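Local coordinates for cytochrome c, putative (Shewanella oneidensis, PDB 1SP3), which carries eight c-type hemes and probably acts as a respiratory oxidoreductase that reduces tetrathionate, at residues A[37-45]-A[52-60]. Sequence-based numbering, arbitrary orientation.
Sequences SHWTWELEQ and VVRGKKNSI. With HEC (heme c), chain F.
The antiparallel β-hairpin of strands 44-47 and 50-53 is joined here between Gln-45 and Val-52, a hydrogen-bonded pair, and its flanking loops reach two hemes. Lys-56 runs along one face of the Trp-41 indole, its CD 3.8 Å from the centroid of the six-membered ring and almost on the ring normal, a CH-pi contact. With CG anti to the backbone N (chi1 178°) and the chain straight beyond, its NZ lies off-centre over the same face, 4.3 Å from that centroid, on its way to ligate the iron of a second heme. Were Trp-41 an alanine, this ligand lysine would probably lose the flat surface that steadies its methylenes. The backbone N of Lys-56 donates to propionate O2D of the other heme (2.8 Å), whose iron His-38 NE2 binds. Gly-55 suits its place, where the backbones come close and phi is positive: a CB would strike Glu-42 CA and Trp-41 O. Asn-58 ND2 meets Glu-42 OE2 from the anti side at 2.9 Å, and a water links that oxygen to Lys-57 NZ. Long and polar, Gln-45 and Arg-54 run alongside each other, amide and guanidinium planes 83° apart; Arg-54 NH1 reaches a lone pair of Gln-45 OE1 at 3.3 Å.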
loop_
_atom_site.group_PDB
_atom_site.type_symbol
_atom_site.label_atom_id
_atom_site.label_comp_id
_atom_site.label_asym_id
_atom_site.label_seq_id
_atom_site.Cartn_x
_atom_site.Cartn_y
_atom_site.Cartn_z
ATOM N N SER A 37 -10.749 9.085 -0.845
ATOM C CA SER A 37 -9.766 8.568 0.129
ATOM C C SER A 37 -8.380 9.267 0.035
ATOM O O SER A 37 -7.606 9.269 1.015
ATOM C CB SER A 37 -9.629 7.061 0.064
ATOM O OG SER A 37 -8.931 6.745 -1.046
ATOM N N HIS A 38 -8.048 9.852 -1.112
ATOM C CA HIS A 38 -6.724 10.541 -1.186
ATOM C C HIS A 38 -6.644 11.694 -0.215
ATOM O O HIS A 38 -5.602 12.100 0.145
ATOM C CB HIS A 38 -6.411 11.010 -2.598
ATOM C CG HIS A 38 -5.666 9.969 -3.374
ATOM N ND1 HIS A 38 -6.262 9.206 -4.353
ATOM C CD2 HIS A 38 -4.415 9.466 -3.211
ATOM C CE1 HIS A 38 -5.383 8.321 -4.804
ATOM N NE2 HIS A 38 -4.258 8.452 -4.124
ATOM N N TRP A 39 -7.792 12.262 0.125
ATOM C CA TRP A 39 -7.862 13.338 1.088
ATOM C C TRP A 39 -8.212 12.794 2.476
ATOM O O TRP A 39 -7.578 13.179 3.407
ATOM C CB TRP A 39 -8.981 14.288 0.680
ATOM C CG TRP A 39 -9.180 15.405 1.625
ATOM C CD1 TRP A 39 -10.328 15.694 2.348
ATOM C CD2 TRP A 39 -8.232 16.459 1.943
ATOM N NE1 TRP A 39 -10.121 16.809 3.109
ATOM C CE2 TRP A 39 -8.861 17.318 2.855
ATOM C CE3 TRP A 39 -6.887 16.762 1.526
ATOM C CZ2 TRP A 39 -8.212 18.424 3.408
ATOM C CZ3 TRP A 39 -6.259 17.877 2.073
ATOM C CH2 TRP A 39 -6.937 18.706 2.996
ATOM N N THR A 40 -9.268 12.005 2.629
ATOM C CA THR A 40 -9.668 11.610 3.957
ATOM C C THR A 40 -8.816 10.492 4.564
ATOM O O THR A 40 -8.880 10.312 5.784
ATOM C CB THR A 40 -11.075 11.123 3.954
ATOM O OG1 THR A 40 -11.146 9.989 3.061
ATOM C CG2 THR A 40 -12.061 12.222 3.352
ATOM N N TRP A 41 -8.147 9.667 3.729
ATOM C CA TRP A 41 -7.458 8.467 4.237
ATOM C C TRP A 41 -8.449 7.516 4.897
ATOM O O TRP A 41 -8.116 6.714 5.816
ATOM C CB TRP A 41 -6.299 8.831 5.203
ATOM C CG TRP A 41 -4.976 9.211 4.403
ATOM C CD1 TRP A 41 -4.859 9.473 3.034
ATOM C CD2 TRP A 41 -3.682 9.421 4.956
ATOM N NE1 TRP A 41 -3.549 9.760 2.722
ATOM C CE2 TRP A 41 -2.803 9.737 3.870
ATOM C CE3 TRP A 41 -3.146 9.346 6.281
ATOM C CZ2 TRP A 41 -1.458 9.993 4.054
ATOM C CZ3 TRP A 41 -1.791 9.604 6.440
ATOM C CH2 TRP A 41 -0.952 9.916 5.332
ATOM N N GLU A 42 -9.681 7.560 4.419
ATOM C CA GLU A 42 -10.700 6.619 4.939
ATOM C C GLU A 42 -11.411 5.907 3.863
ATOM O O GLU A 42 -11.745 6.523 2.866
ATOM C CB GLU A 42 -11.723 7.318 5.812
ATOM C CG GLU A 42 -11.070 7.914 7.072
ATOM C CD GLU A 42 -12.050 8.228 8.180
ATOM O OE1 GLU A 42 -12.973 9.055 7.878
ATOM O OE2 GLU A 42 -11.866 7.707 9.362
ATOM N N LEU A 43 -11.661 4.619 4.091
ATOM C CA LEU A 43 -12.430 3.761 3.216
ATOM C C LEU A 43 -13.411 2.923 4.055
ATOM O O LEU A 43 -13.063 2.455 5.127
ATOM C CB LEU A 43 -11.526 2.751 2.516
ATOM C CG LEU A 43 -10.768 3.252 1.272
ATOM C CD1 LEU A 43 -9.660 2.276 0.900
ATOM C CD2 LEU A 43 -11.690 3.595 0.068
ATOM N N GLU A 44 -14.603 2.629 3.532
ATOM C CA GLU A 44 -15.419 1.660 4.214
ATOM C C GLU A 44 -15.024 0.265 3.760
ATOM O O GLU A 44 -14.815 0.020 2.592
ATOM C CB GLU A 44 -16.912 1.959 3.961
ATOM C CG GLU A 44 -17.854 0.923 4.590
ATOM C CD GLU A 44 -19.339 1.279 4.419
ATOM O OE1 GLU A 44 -19.816 1.209 3.236
ATOM O OE2 GLU A 44 -20.011 1.628 5.456
ATOM N N GLN A 45 -14.935 -0.684 4.653
ATOM C CA GLN A 45 -14.610 -2.042 4.230
ATOM C C GLN A 45 -15.465 -3.069 4.968
ATOM O O GLN A 45 -15.572 -3.018 6.205
ATOM C CB GLN A 45 -13.109 -2.322 4.452
ATOM C CG GLN A 45 -12.584 -3.623 3.926
ATOM C CD GLN A 45 -11.070 -3.698 4.099
ATOM O OE1 GLN A 45 -10.460 -2.685 4.338
ATOM N NE2 GLN A 45 -10.490 -4.862 3.992
ATOM N N VAL A 52 -16.487 -1.804 8.672
ATOM C CA VAL A 52 -15.649 -0.883 9.419
ATOM C C VAL A 52 -15.267 0.264 8.551
ATOM O O VAL A 52 -15.425 0.245 7.351
ATOM C CB VAL A 52 -14.307 -1.527 9.953
ATOM C CG1 VAL A 52 -14.595 -2.509 11.095
ATOM C CG2 VAL A 52 -13.480 -2.169 8.788
ATOM N N VAL A 53 -14.787 1.291 9.214
ATOM C CA VAL A 53 -14.103 2.379 8.569
ATOM C C VAL A 53 -12.604 2.117 8.675
ATOM O O VAL A 53 -12.027 2.154 9.735
ATOM C CB VAL A 53 -14.594 3.761 9.068
ATOM C CG1 VAL A 53 -13.705 4.902 8.453
ATOM C CG2 VAL A 53 -16.064 3.951 8.604
ATOM N N ARG A 54 -12.009 1.722 7.558
ATOM C CA ARG A 54 -10.611 1.452 7.509
ATOM C C ARG A 54 -10.002 2.617 6.677
ATOM O O ARG A 54 -10.230 3.762 7.005
ATOM C CB ARG A 54 -10.382 0.033 6.906
ATOM C CG ARG A 54 -9.074 -0.599 7.304
ATOM C CD ARG A 54 -8.950 -2.188 7.355
ATOM N NE ARG A 54 -7.511 -2.490 7.408
ATOM C CZ ARG A 54 -6.741 -2.548 6.305
ATOM N NH1 ARG A 54 -7.307 -2.406 5.078
ATOM N NH2 ARG A 54 -5.427 -2.773 6.406
ATOM N N GLY A 55 -9.254 2.339 5.605
ATOM C CA GLY A 55 -8.427 3.355 4.972
ATOM C C GLY A 55 -7.186 3.503 5.826
ATOM O O GLY A 55 -7.113 2.956 6.944
ATOM N N LYS A 56 -6.204 4.244 5.324
ATOM C CA LYS A 56 -4.928 4.398 5.993
ATOM C C LYS A 56 -5.070 5.013 7.422
ATOM O O LYS A 56 -4.280 4.668 8.309
ATOM C CB LYS A 56 -3.977 5.302 5.164
ATOM C CG LYS A 56 -2.658 5.523 5.829
ATOM C CD LYS A 56 -1.637 5.963 4.835
ATOM C CE LYS A 56 -0.374 6.180 5.625
ATOM N NZ LYS A 56 0.663 6.536 4.696
ATOM N N LYS A 57 -6.011 5.947 7.575
ATOM C CA LYS A 57 -6.233 6.677 8.825
ATOM C C LYS A 57 -6.449 5.716 10.005
ATOM O O LYS A 57 -6.003 5.952 11.103
ATOM C CB LYS A 57 -7.531 7.507 8.698
ATOM C CG LYS A 57 -7.654 8.647 9.747
ATOM C CD LYS A 57 -8.990 9.395 9.613
ATOM C CE LYS A 57 -8.949 10.702 10.483
ATOM N NZ LYS A 57 -10.202 11.451 10.143
ATOM N N ASN A 58 -7.176 4.642 9.733
ATOM C CA ASN A 58 -7.538 3.667 10.736
ATOM C C ASN A 58 -6.810 2.321 10.612
ATOM O O ASN A 58 -7.277 1.354 11.132
ATOM C CB ASN A 58 -9.062 3.487 10.664
ATOM C CG ASN A 58 -9.769 4.810 10.784
ATOM O OD1 ASN A 58 -9.549 5.492 11.727
ATOM N ND2 ASN A 58 -10.509 5.219 9.780
ATOM N N SER A 59 -5.716 2.219 9.877
ATOM C CA SER A 59 -5.198 0.878 9.635
ATOM C C SER A 59 -4.065 0.586 10.543
ATOM O O SER A 59 -3.292 1.481 10.908
ATOM C CB SER A 59 -4.735 0.702 8.169
ATOM O OG SER A 59 -5.896 0.721 7.326
ATOM N N ILE A 60 -3.908 -0.693 10.837
ATOM C CA ILE A 60 -2.690 -1.166 11.543
ATOM C C ILE A 60 -1.903 -2.081 10.581
ATOM O O ILE A 60 -2.506 -3.011 9.978
ATOM C CB ILE A 60 -3.115 -1.884 12.852
ATOM C CG1 ILE A 60 -3.686 -0.809 13.777
ATOM C CG2 ILE A 60 -1.941 -2.523 13.616
ATOM C CD1 ILE A 60 -4.170 -1.327 15.193
HETATM FE FE HEC F . -2.709 7.210 -4.379
HETATM C CHA HEC F . -4.488 5.050 -2.474
HETATM C CHB HEC F . -3.893 5.637 -7.170
HETATM C CHC HEC F . -1.416 9.702 -6.287
HETATM C CHD HEC F . -1.281 8.480 -1.546
HETATM N NA HEC F . -3.940 5.648 -4.753
HETATM C C1A HEC F . -4.524 4.858 -3.832
HETATM C C2A HEC F . -5.351 3.871 -4.466
HETATM C C3A HEC F . -5.222 4.046 -5.780
HETATM C C4A HEC F . -4.323 5.146 -5.984
HETATM C CMA HEC F . -5.850 3.138 -6.877
HETATM C CAA HEC F . -6.165 2.741 -3.679
HETATM C CBA HEC F . -7.646 3.068 -3.484
HETATM C CGA HEC F . -7.856 3.673 -2.112
HETATM O O1A HEC F . -8.884 4.393 -1.909
HETATM O O2A HEC F . -7.048 3.359 -1.185
HETATM N NB HEC F . -2.662 7.575 -6.371
HETATM C C1B HEC F . -3.207 6.819 -7.346
HETATM C C2B HEC F . -2.846 7.371 -8.630
HETATM C C3B HEC F . -2.130 8.470 -8.409
HETATM C C4B HEC F . -2.036 8.637 -6.969
HETATM C CMB HEC F . -3.300 6.642 -9.923
HETATM C CAB HEC F . -1.634 9.556 -9.419
HETATM C CBB HEC F . -2.631 10.107 -10.215
HETATM N NC HEC F . -1.583 8.770 -4.020
HETATM C C1C HEC F . -1.134 9.721 -4.952
HETATM C C2C HEC F . -0.245 10.612 -4.274
HETATM C C3C HEC F . -0.253 10.287 -2.981
HETATM C C4C HEC F . -1.072 9.123 -2.761
HETATM C CMC HEC F . 0.582 11.755 -4.920
HETATM C CAC HEC F . 0.558 11.039 -1.931
HETATM C CBC HEC F . 0.295 12.396 -1.703
HETATM N ND HEC F . -2.781 6.779 -2.350
HETATM C C1D HEC F . -2.137 7.450 -1.321
HETATM C C2D HEC F . -2.557 6.963 -0.042
HETATM C C3D HEC F . -3.604 5.955 -0.348
HETATM C C4D HEC F . -3.675 5.898 -1.799
HETATM C CMD HEC F . -2.142 7.335 1.410
HETATM C CAD HEC F . -4.435 5.115 0.664
HETATM C CBD HEC F . -5.680 5.966 0.811
HETATM C CGD HEC F . -6.600 5.341 1.852
HETATM O O1D HEC F . -7.304 4.376 1.469
HETATM O O2D HEC F . -6.659 5.757 3.054
HETATM O O HOH W 1 -10.396 11.913 7.749
HETATM O O HOH W 2 -12.053 9.771 11.369
HETATM O O HOH W 3 -9.367 -0.305 3.897
#